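Local atomic coordinates of Exo-beta-1,3-galactanase (Bifidobacterium bifidum, PDB entry 5FLW), a protein that probably releases galactose units from the non-reducing ends of beta-1,3-galactan chains, as a glycoside hydrolase of family 43. Residues P10-G15 against W59-I64; D16-H21 against C49-T54; G265-E270 against P277-P282. One frame throughout, in Å; residues are numbered along the deposited sequence. Where two conformers were deposited one is given.

Interaction 1. Residues P10-G15 against W59-I64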
loop_
_atom_site.group_PDB
_atom_site.type_symbol
_atom_site.label_atom_id
_atom_site.label_comp_id
_atom_site.label_asym_id
_atom_site.label_seq_id
_atom_site.Cartn_x
_atom_site.Cartn_y
_atom_site.Cartn_z
ATOM N N PRO A 10 15.532 -3.383 -5.946
ATOM C CA PRO A 10 15.991 -1.994 -6.087
ATOM C C PRO A 10 17.080 -1.646 -5.073
ATOM O O PRO A 10 17.189 -2.233 -3.996
ATOM C CB PRO A 10 14.722 -1.168 -5.818
ATOM C CG PRO A 10 13.881 -2.053 -4.907
ATOM C CD PRO A 10 14.183 -3.479 -5.336
ATOM N N HIS A 11 17.877 -0.640 -5.461
ATOM C CA HIS A 11 18.939 -0.048 -4.658
ATOM C C HIS A 11 18.748 1.463 -4.624
ATOM O O HIS A 11 18.134 2.049 -5.524
ATOM C CB HIS A 11 20.355 -0.389 -5.214
ATOM C CG HIS A 11 20.651 -1.858 -5.154
ATOM N ND1 HIS A 11 20.139 -2.750 -6.072
ATOM C CD2 HIS A 11 21.322 -2.604 -4.233
ATOM C CE1 HIS A 11 20.505 -3.978 -5.743
ATOM N NE2 HIS A 11 21.228 -3.918 -4.635
ATOM N N ASP A 12 19.197 2.071 -3.530
ATOM C CA ASP A 12 19.175 3.522 -3.454
ATOM C C ASP A 12 20.504 4.115 -3.940
ATOM O O ASP A 12 21.470 3.398 -4.236
ATOM C CB ASP A 12 18.745 3.984 -2.056
ATOM C CG ASP A 12 19.748 3.641 -0.945
ATOM O OD1 ASP A 12 20.969 3.581 -1.195
ATOM O OD2 ASP A 12 19.278 3.481 0.219
ATOM N N THR A 13 20.550 5.444 -4.020
ATOM C CA THR A 13 21.732 6.124 -4.545
ATOM C C THR A 13 22.919 6.094 -3.579
ATOM O O THR A 13 24.002 6.569 -3.944
ATOM C CB THR A 13 21.391 7.557 -4.945
ATOM O OG1 THR A 13 20.889 8.249 -3.795
ATOM C CG2 THR A 13 20.314 7.561 -6.053
ATOM N N SER A 14 22.735 5.579 -2.363
ATOM C CA SER A 14 23.818 5.362 -1.414
ATOM C C SER A 14 24.445 3.974 -1.555
ATOM O O SER A 14 25.404 3.674 -0.835
ATOM C CB SER A 14 23.299 5.508 0.018
ATOM O OG SER A 14 22.638 6.742 0.243
ATOM N N GLY A 15 23.933 3.125 -2.451
ATOM C CA GLY A 15 24.462 1.779 -2.589
ATOM C C GLY A 15 23.811 0.709 -1.718
ATOM O O GLY A 15 24.267 -0.440 -1.732
ATOM N N TRP A 59 16.536 6.043 -6.594
ATOM C CA TRP A 59 15.826 6.239 -5.330
ATOM C C TRP A 59 16.765 6.875 -4.318
ATOM O O TRP A 59 17.795 6.291 -3.967
ATOM C CB TRP A 59 15.320 4.904 -4.767
ATOM C CG TRP A 59 14.204 4.287 -5.527
ATOM C CD1 TRP A 59 14.284 3.257 -6.411
ATOM C CD2 TRP A 59 12.815 4.621 -5.407
ATOM N NE1 TRP A 59 13.024 2.943 -6.876
ATOM C CE2 TRP A 59 12.106 3.766 -6.274
ATOM C CE3 TRP A 59 12.101 5.581 -4.651
ATOM C CZ2 TRP A 59 10.698 3.829 -6.413
ATOM C CZ3 TRP A 59 10.708 5.644 -4.771
ATOM C CH2 TRP A 59 10.020 4.765 -5.654
ATOM N N ARG A 60 16.418 8.070 -3.859
ATOM C CA ARG A 60 17.244 8.745 -2.871
ATOM C C ARG A 60 16.718 8.441 -1.462
ATOM O O ARG A 60 15.552 8.705 -1.154
ATOM C CB ARG A 60 17.309 10.248 -3.131
ATOM C CG ARG A 60 18.319 10.895 -2.184
ATOM C CD ARG A 60 17.827 12.207 -1.753
ATOM N NE ARG A 60 18.840 13.114 -1.209
ATOM C CZ ARG A 60 19.070 13.279 0.092
ATOM N NH1 ARG A 60 18.399 12.535 0.990
ATOM N NH2 ARG A 60 19.957 14.203 0.488
ATOM N N SER A 61 17.572 7.892 -0.606
ATOM C CA SER A 61 17.158 7.563 0.745
ATOM C C SER A 61 17.032 8.822 1.609
ATOM O O SER A 61 17.885 9.718 1.564
ATOM C CB SER A 61 18.200 6.655 1.379
ATOM O OG SER A 61 17.843 6.355 2.745
ATOM N N HIS A 62 15.968 8.882 2.414
ATOM C CA HIS A 62 15.826 9.862 3.487
ATOM C C HIS A 62 15.887 9.213 4.875
ATOM O O HIS A 62 15.459 9.821 5.869
ATOM C CB HIS A 62 14.562 10.701 3.284
ATOM C CG HIS A 62 14.621 11.533 2.048
ATOM N ND1 HIS A 62 15.198 12.787 2.025
ATOM C CD2 HIS A 62 14.320 11.228 0.759
ATOM C CE1 HIS A 62 15.162 13.258 0.787
ATOM N NE2 HIS A 62 14.643 12.325 -0.001
ATOM N N GLY A 63 16.392 7.969 4.946
ATOM C CA GLY A 63 16.601 7.302 6.211
ATOM C C GLY A 63 15.317 6.777 6.827
ATOM O O GLY A 63 14.252 6.723 6.205
ATOM N N ILE A 64 15.442 6.372 8.085
ATOM C CA ILE A 64 14.305 5.879 8.860
ATOM C C ILE A 64 13.534 7.092 9.383
ATOM O O ILE A 64 14.074 7.887 10.162
ATOM C CB ILE A 64 14.774 4.958 10.008
ATOM C CG1 ILE A 64 15.419 3.669 9.431
ATOM C CG2 ILE A 64 13.620 4.599 10.946
ATOM C CD1 ILE A 64 16.088 2.771 10.426
HETATM O O HOH W 1 18.844 4.311 -7.015
HETATM O O HOH W 2 20.255 7.568 -1.236
#
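Asp12 and Thr13 bring their side chains to the backbone around Trp59 and Ser61 from a tight type I turn. Asp12 holds CG in the crowded position between its backbone N and carbonyl carbon (chi1 67°), which folds the carboxylate back over the turn. Asp12 OD1 then accepts from Ser14 N at 2.9 Å, from above the carboxylate plane, in an Asx turn, and also takes the N-H of Asp16. The other oxygen, Asp12 OD2, lies 3.5 Å from Ser61 CB. Thr13 likewise places OG1 in the crowded position, so that its methyl CG2 packs 3.5 Å from Trp59 O. Trp59 O also receives Thr13 N in its own carbonyl plane, at 2.9 Å, with a bent N-H...O angle of 144°. A water joins Thr13 OG1, Ser14 OG and Ser61 N, and a second links His11 O to Trp59 N; small hydroxyl side chains suit this hydrated side of the contact. The indole meets the loop less intimately: His11 O sits at its edge near the ring plane, while Pro10 CB reaches Trp59 CD1 obliquely at 4.5 Å. Gly15 N closes the turn on Asp12 O. The turn lies against the beginning of strand 60-66, an edge strand of its four-stranded sheet, and the Trp59 side chain also packs on Tyr51 and Thr53 of neighbouring strand 48-53 and on Leu20 of the loop before strand 24-28.

Interaction 2. Residues D16-H21 against C49-T54; sequences DVAQLH and CCYTTT
The phenol ring of Tyr51 has Ala18 CB over one face, a CH-pi contact 4.2 Å from the centroid and only 20° off the normal, displaced toward the CE2 side. A water lies in the ring plane at the hydroxyl edge, 2.6 Å from Tyr51 OH, and Leu20 CD2 comes obliquely to CD1 at 3.6 Å. The ring projects from strand 48-53, the third strand of a four-stranded blade of the five-bladed beta-propeller characteristic of family 43, onto a loop coiled into two consecutive inverse gamma turns, centred on Gln19 and Leu20. Here Gln19 N donates to Tyr51 OH at 2.9 Å, nearly straight at 168°. The water also lies within hydrogen-bonding reach of Val17 O and may link the two, so a tyrosine suits a place that needs both a flat apolar body and a polar tip. Alanine is small enough to lie on the ring, and Leu20, its CG anti to the carbonyl carbon, sends a branched end back toward it. Gln19 runs beside Tyr51, pointing the same way with its amide plane 49° from the ring, and bends at chi2 so that OE1 takes the N-H of Lys39. Two residues earlier on the strand, Cys49 turns SG anti to its carbonyl carbon and beside its backbone N, which sets the sulfur 4.0 Å from Gln19 CB.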
loop_
_atom_site.group_PDB
_atom_site.type_symbol
_atom_site.label_atom_id
_atom_site.label_comp_id
_atom_site.label_asym_id
_atom_site.label_seq_id
_atom_site.Cartn_x
_atom_site.Cartn_y
_atom_site.Cartn_z
ATOM N N ASP A 16 22.824 1.049 -0.900
ATOM C CA ASP A 16 22.101 0.056 -0.107
ATOM C C ASP A 16 20.894 -0.508 -0.864
ATOM O O ASP A 16 20.291 0.171 -1.711
ATOM C CB ASP A 16 21.633 0.731 1.174
ATOM C CG ASP A 16 22.794 1.135 2.076
ATOM O OD1 ASP A 16 23.744 0.362 2.307
ATOM O OD2 ASP A 16 22.819 2.316 2.469
ATOM N N VAL A 17 20.534 -1.764 -0.553
ATOM C CA VAL A 17 19.228 -2.239 -0.985
ATOM C C VAL A 17 18.140 -1.251 -0.532
ATOM O O VAL A 17 18.100 -0.869 0.642
ATOM C CB VAL A 17 18.991 -3.658 -0.436
ATOM C CG1 VAL A 17 17.534 -4.097 -0.677
ATOM C CG2 VAL A 17 19.994 -4.637 -1.065
ATOM N N ALA A 18 17.247 -0.844 -1.456
ATOM C CA ALA A 18 16.122 0.030 -1.093
ATOM C C ALA A 18 15.007 -0.838 -0.504
ATOM O O ALA A 18 14.523 -1.766 -1.163
ATOM C CB ALA A 18 15.591 0.822 -2.301
ATOM N N GLN A 19 14.609 -0.546 0.740
ATOM C CA GLN A 19 13.589 -1.318 1.457
ATOM C C GLN A 19 12.182 -0.909 0.980
ATOM O O GLN A 19 11.335 -0.387 1.721
ATOM C CB GLN A 19 13.787 -1.164 2.966
ATOM C CG GLN A 19 15.115 -1.751 3.545
ATOM C CD GLN A 19 15.244 -3.265 3.371
ATOM O OE1 GLN A 19 14.353 -4.025 3.720
ATOM N NE2 GLN A 19 16.374 -3.703 2.799
ATOM N N LEU A 20 11.938 -1.157 -0.304
ATOM C CA LEU A 20 10.670 -0.781 -0.932
ATOM C C LEU A 20 9.664 -1.936 -0.806
ATOM O O LEU A 20 9.186 -2.497 -1.802
ATOM C CB LEU A 20 10.886 -0.358 -2.392
ATOM C CG LEU A 20 11.684 0.942 -2.550
ATOM C CD1 LEU A 20 12.235 1.087 -3.960
ATOM C CD2 LEU A 20 10.879 2.201 -2.130
ATOM N N HIS A 21 9.344 -2.277 0.453
ATOM C CA HIS A 21 8.499 -3.420 0.785
ATOM C C HIS A 21 7.206 -2.929 1.426
ATOM O O HIS A 21 7.239 -2.139 2.385
ATOM C CB HIS A 21 9.184 -4.352 1.776
ATOM C CG HIS A 21 10.597 -4.684 1.426
ATOM N ND1 HIS A 21 10.937 -5.353 0.263
ATOM C CD2 HIS A 21 11.751 -4.489 2.112
ATOM C CE1 HIS A 21 12.250 -5.509 0.232
ATOM N NE2 HIS A 21 12.767 -5.014 1.353
ATOM N N CYS A 49 11.265 3.198 6.295
ATOM C CA CYS A 49 12.239 3.844 5.420
ATOM C C CYS A 49 11.535 4.745 4.413
ATOM O O CYS A 49 10.533 4.347 3.811
ATOM C CB CYS A 49 13.008 2.768 4.645
ATOM S SG CYS A 49 14.063 1.766 5.713
ATOM N N CYS A 50 12.119 5.922 4.168
ATOM C CA CYS A 50 11.601 6.865 3.184
ATOM C C CYS A 50 12.586 7.008 2.026
ATOM O O CYS A 50 13.794 7.164 2.254
ATOM C CB CYS A 50 11.348 8.240 3.821
ATOM S SG CYS A 50 10.770 9.507 2.692
ATOM N N TYR A 51 12.065 6.956 0.784
ATOM C CA TYR A 51 12.850 7.224 -0.420
ATOM C C TYR A 51 12.091 8.189 -1.324
ATOM O O TYR A 51 10.856 8.209 -1.329
ATOM C CB TYR A 51 13.112 5.948 -1.242
ATOM C CG TYR A 51 13.751 4.851 -0.430
ATOM C CD1 TYR A 51 12.961 3.947 0.294
ATOM C CD2 TYR A 51 15.147 4.736 -0.339
ATOM C CE1 TYR A 51 13.533 2.964 1.090
ATOM C CE2 TYR A 51 15.727 3.760 0.465
ATOM C CZ TYR A 51 14.907 2.874 1.155
ATOM O OH TYR A 51 15.499 1.903 1.929
ATOM N N THR A 52 12.827 8.985 -2.098
ATOM C CA THR A 52 12.208 9.843 -3.101
ATOM C C THR A 52 12.703 9.499 -4.504
ATOM O O THR A 52 13.810 8.972 -4.695
ATOM C CB THR A 52 12.444 11.333 -2.832
ATOM O OG1 THR A 52 13.847 11.556 -2.650
ATOM C CG2 THR A 52 11.680 11.783 -1.579
ATOM N N THR A 53 11.867 9.825 -5.490
ATOM C CA THR A 53 12.211 9.606 -6.889
ATOM C C THR A 53 11.416 10.572 -7.751
ATOM O O THR A 53 10.335 11.037 -7.372
ATOM C CB THR A 53 11.958 8.147 -7.329
ATOM O OG1 THR A 53 12.590 7.885 -8.588
ATOM C CG2 THR A 53 10.450 7.853 -7.430
ATOM N N THR A 54 11.966 10.859 -8.922
ATOM C CA THR A 54 11.185 11.490 -9.968
ATOM C C THR A 54 10.998 10.588 -11.180
ATOM O O THR A 54 10.223 10.942 -12.082
ATOM C CB THR A 54 11.825 12.814 -10.397
ATOM O OG1 THR A 54 13.147 12.569 -10.899
ATOM C CG2 THR A 54 11.894 13.775 -9.193
HETATM O O HOH W 3 18.109 1.712 1.929
#

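Interaction 3. Residues G265-E270 against P277-P282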
loop_
_atom_site.group_PDB
_atom_site.type_symbol
_atom_site.label_atom_id
_atom_site.label_comp_id
_atom_site.label_asym_id
_atom_site.label_seq_id
_atom_site.Cartn_x
_atom_site.Cartn_y
_atom_site.Cartn_z
ATOM N N GLY A 265 4.221 -4.497 -7.197
ATOM C CA GLY A 265 3.886 -5.627 -6.360
ATOM C C GLY A 265 5.136 -6.147 -5.670
ATOM O O GLY A 265 6.253 -5.937 -6.128
ATOM N N ASP A 266 4.929 -6.811 -4.531
ATOM C CA ASP A 266 6.016 -7.392 -3.745
ATOM C C ASP A 266 6.203 -8.866 -4.089
ATOM O O ASP A 266 5.228 -9.613 -4.176
ATOM C CB ASP A 266 5.733 -7.270 -2.240
ATOM C CG ASP A 266 5.772 -5.835 -1.754
ATOM O OD1 ASP A 266 6.869 -5.265 -1.686
ATOM O OD2 ASP A 266 4.705 -5.266 -1.461
ATOM N N ARG A 267 7.474 -9.285 -4.240
ATOM C CA ARG A 267 7.888 -10.706 -4.300
ATOM C C ARG A 267 8.508 -11.072 -2.955
ATOM O O ARG A 267 9.730 -11.037 -2.792
ATOM C CB ARG A 267 8.924 -10.942 -5.394
ATOM C CG ARG A 267 8.331 -11.210 -6.700
ATOM C CD ARG A 267 9.244 -11.957 -7.672
ATOM N NE ARG A 267 8.456 -12.105 -8.874
ATOM C CZ ARG A 267 8.942 -12.319 -10.084
ATOM N NH1 ARG A 267 10.258 -12.428 -10.282
ATOM N NH2 ARG A 267 8.086 -12.424 -11.093
ATOM N N TRP A 268 7.649 -11.437 -2.000
ATOM C CA TRP A 268 8.084 -11.666 -0.631
ATOM C C TRP A 268 8.954 -12.910 -0.540
ATOM O O TRP A 268 8.581 -13.990 -1.020
ATOM C CB TRP A 268 6.865 -11.824 0.272
ATOM C CG TRP A 268 5.996 -10.627 0.348
ATOM C CD1 TRP A 268 4.720 -10.486 -0.159
ATOM C CD2 TRP A 268 6.308 -9.387 1.006
ATOM N NE1 TRP A 268 4.228 -9.227 0.139
ATOM C CE2 TRP A 268 5.177 -8.540 0.868
ATOM C CE3 TRP A 268 7.419 -8.919 1.728
ATOM C CZ2 TRP A 268 5.142 -7.240 1.425
ATOM C CZ3 TRP A 268 7.376 -7.640 2.268
ATOM C CH2 TRP A 268 6.253 -6.823 2.129
ATOM N N GLN A 269 10.100 -12.765 0.104
ATOM C CA GLN A 269 11.041 -13.866 0.307
ATOM C C GLN A 269 11.046 -14.203 1.796
ATOM O O GLN A 269 11.697 -13.532 2.598
ATOM C CB GLN A 269 12.422 -13.471 -0.212
ATOM C CG GLN A 269 12.431 -13.249 -1.730
ATOM C CD GLN A 269 12.333 -14.554 -2.509
ATOM O OE1 GLN A 269 11.245 -15.062 -2.771
ATOM N NE2 GLN A 269 13.480 -15.106 -2.874
ATOM N N GLU A 270 10.306 -15.257 2.149
ATOM C CA GLU A 270 10.040 -15.578 3.548
ATOM C C GLU A 270 11.307 -15.674 4.398
ATOM O O GLU A 270 11.312 -15.272 5.566
ATOM C CB GLU A 270 9.197 -16.858 3.623
ATOM C CG GLU A 270 9.008 -17.443 5.013
ATOM C CD GLU A 270 8.054 -18.590 5.047
ATOM O OE1 GLU A 270 7.804 -19.203 3.989
ATOM O OE2 GLU A 270 7.580 -18.939 6.164
ATOM N N PRO A 277 12.315 -8.880 -3.811
ATOM C CA PRO A 277 12.226 -7.991 -4.983
ATOM C C PRO A 277 10.850 -7.331 -5.084
ATOM O O PRO A 277 9.910 -7.614 -4.324
ATOM C CB PRO A 277 12.447 -8.944 -6.174
ATOM C CG PRO A 277 13.098 -10.134 -5.604
ATOM C CD PRO A 277 12.555 -10.286 -4.203
ATOM N N ILE A 278 10.737 -6.433 -6.067
ATOM C CA ILE A 278 9.455 -5.866 -6.479
ATOM C C ILE A 278 9.228 -6.186 -7.958
ATOM O O ILE A 278 10.169 -6.452 -8.721
ATOM C CB ILE A 278 9.336 -4.331 -6.243
ATOM C CG1 ILE A 278 10.366 -3.565 -7.108
ATOM C CG2 ILE A 278 9.484 -4.003 -4.735
ATOM C CD1 ILE A 278 10.238 -2.050 -7.036
ATOM N N VAL A 279 7.960 -6.160 -8.344
ATOM C CA VAL A 279 7.554 -6.187 -9.740
ATOM C C VAL A 279 6.992 -4.800 -10.052
ATOM O O VAL A 279 5.993 -4.380 -9.458
ATOM C CB VAL A 279 6.519 -7.298 -10.009
ATOM C CG1 VAL A 279 5.967 -7.171 -11.427
ATOM C CG2 VAL A 279 7.138 -8.698 -9.776
ATOM N N GLN A 280 7.641 -4.087 -10.973
ATOM C CA GLN A 280 7.272 -2.722 -11.318
ATOM C C GLN A 280 6.937 -2.695 -12.806
ATOM O O GLN A 280 7.779 -3.061 -13.644
ATOM C CB GLN A 280 8.427 -1.781 -11.016
ATOM C CG GLN A 280 8.163 -0.325 -11.342
ATOM C CD GLN A 280 9.308 0.573 -10.865
ATOM O OE1 GLN A 280 9.605 0.644 -9.663
ATOM N NE2 GLN A 280 9.957 1.255 -11.804
ATOM N N MET A 281 5.706 -2.290 -13.131
ATOM C CA MET A 281 5.202 -2.433 -14.492
ATOM C C MET A 281 4.189 -1.337 -14.760
ATOM O O MET A 281 3.483 -0.917 -13.835
ATOM C CB MET A 281 4.500 -3.792 -14.675
ATOM C CG MET A 281 5.374 -5.036 -14.497
ATOM S SD MET A 281 4.382 -6.549 -14.472
ATOM C CE MET A 281 3.735 -6.581 -16.180
ATOM N N PRO A 282 4.040 -0.903 -16.013
ATOM C CA PRO A 282 2.871 -0.086 -16.359
ATOM C C PRO A 282 1.616 -0.951 -16.301
ATOM O O PRO A 282 1.656 -2.160 -16.555
ATOM C CB PRO A 282 3.165 0.363 -17.790
ATOM C CG PRO A 282 3.973 -0.765 -18.357
ATOM C CD PRO A 282 4.786 -1.326 -17.219
HETATM O O HOH W 4 9.340 -6.420 -1.642
#
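A chi1 of -87° puts Arg267 CG roughly anti to the carbonyl carbon, and the chain then runs extended from CG to NE, carrying the guanidinium alongside strand 278-286. Val279 meets it with CG1 anti to the backbone N (chi1 172°), an arrangement that turns its other methyl, CG2, over one face of the guanidinium, 3.8 Å from NE. The two side chains cross obliquely, so the flat cation lies against an apolar branch while its N-H groups are used around the rim: NE donates to Asp242 O, and NH2 to Thr301 O and Tyr241 O. An arginine suits this buried place because it can gather several carbonyls at once. The two backbones form an antiparallel beta hairpin, part of one blade of the five-bladed propeller expected of family 43. Gly265 and Val279 form a hydrogen-bonded pair, with Gly265 N to Val279 O at 2.9 Å and Val279 N to Gly265 O at 2.8 Å. Asp266 and Ile278 form the next, non-hydrogen-bonded pair, with side chains on the same face. Beyond the last bridge Arg267 N still donates to Pro277 O, at 3.0 Å and 165°, though from above the carbonyl plane. Pro277, which has no N-H to offer, instead lays its ring against the opposite chain: CD lies 3.2 Å from Arg267 O and 3.9 Å from Gln269 CG, and the Gln269 side chain crosses the ring at about a right angle before OE1 accepts from Arg304. Asp266 OD2 is close to OD1 of Asp246, a pairing of carboxylates that may raise the proton affinity of one of them. Asp266 OD1 accepts from Gly22 N, and a water 2.7 Å from Asp266 OD1 can also approach Pro277 O.

Overall arrangement
Interactions 1 and 2 belong to the same blade, since strands 60-66 and 48-53 are neighbours, and their centres are about 5 Å apart; the backbone bond of His62 N with Cys50 O joins the two. Interaction 1 is the outer, partly exposed contact, rich in hydroxyls and bridging waters, whereas interaction 2 is buried and centres on one aromatic ring, Tyr51. Interaction 3, about 13 Å between centres from interaction 2 and 17 Å from interaction 1, is also buried but is a backbone-paired hairpin in another sheet. The loop before strand 24-28 connects them: Pro10 touches Ile278, Leu20 O lies against Ile278, and His21 packs on Asp266 and Trp268.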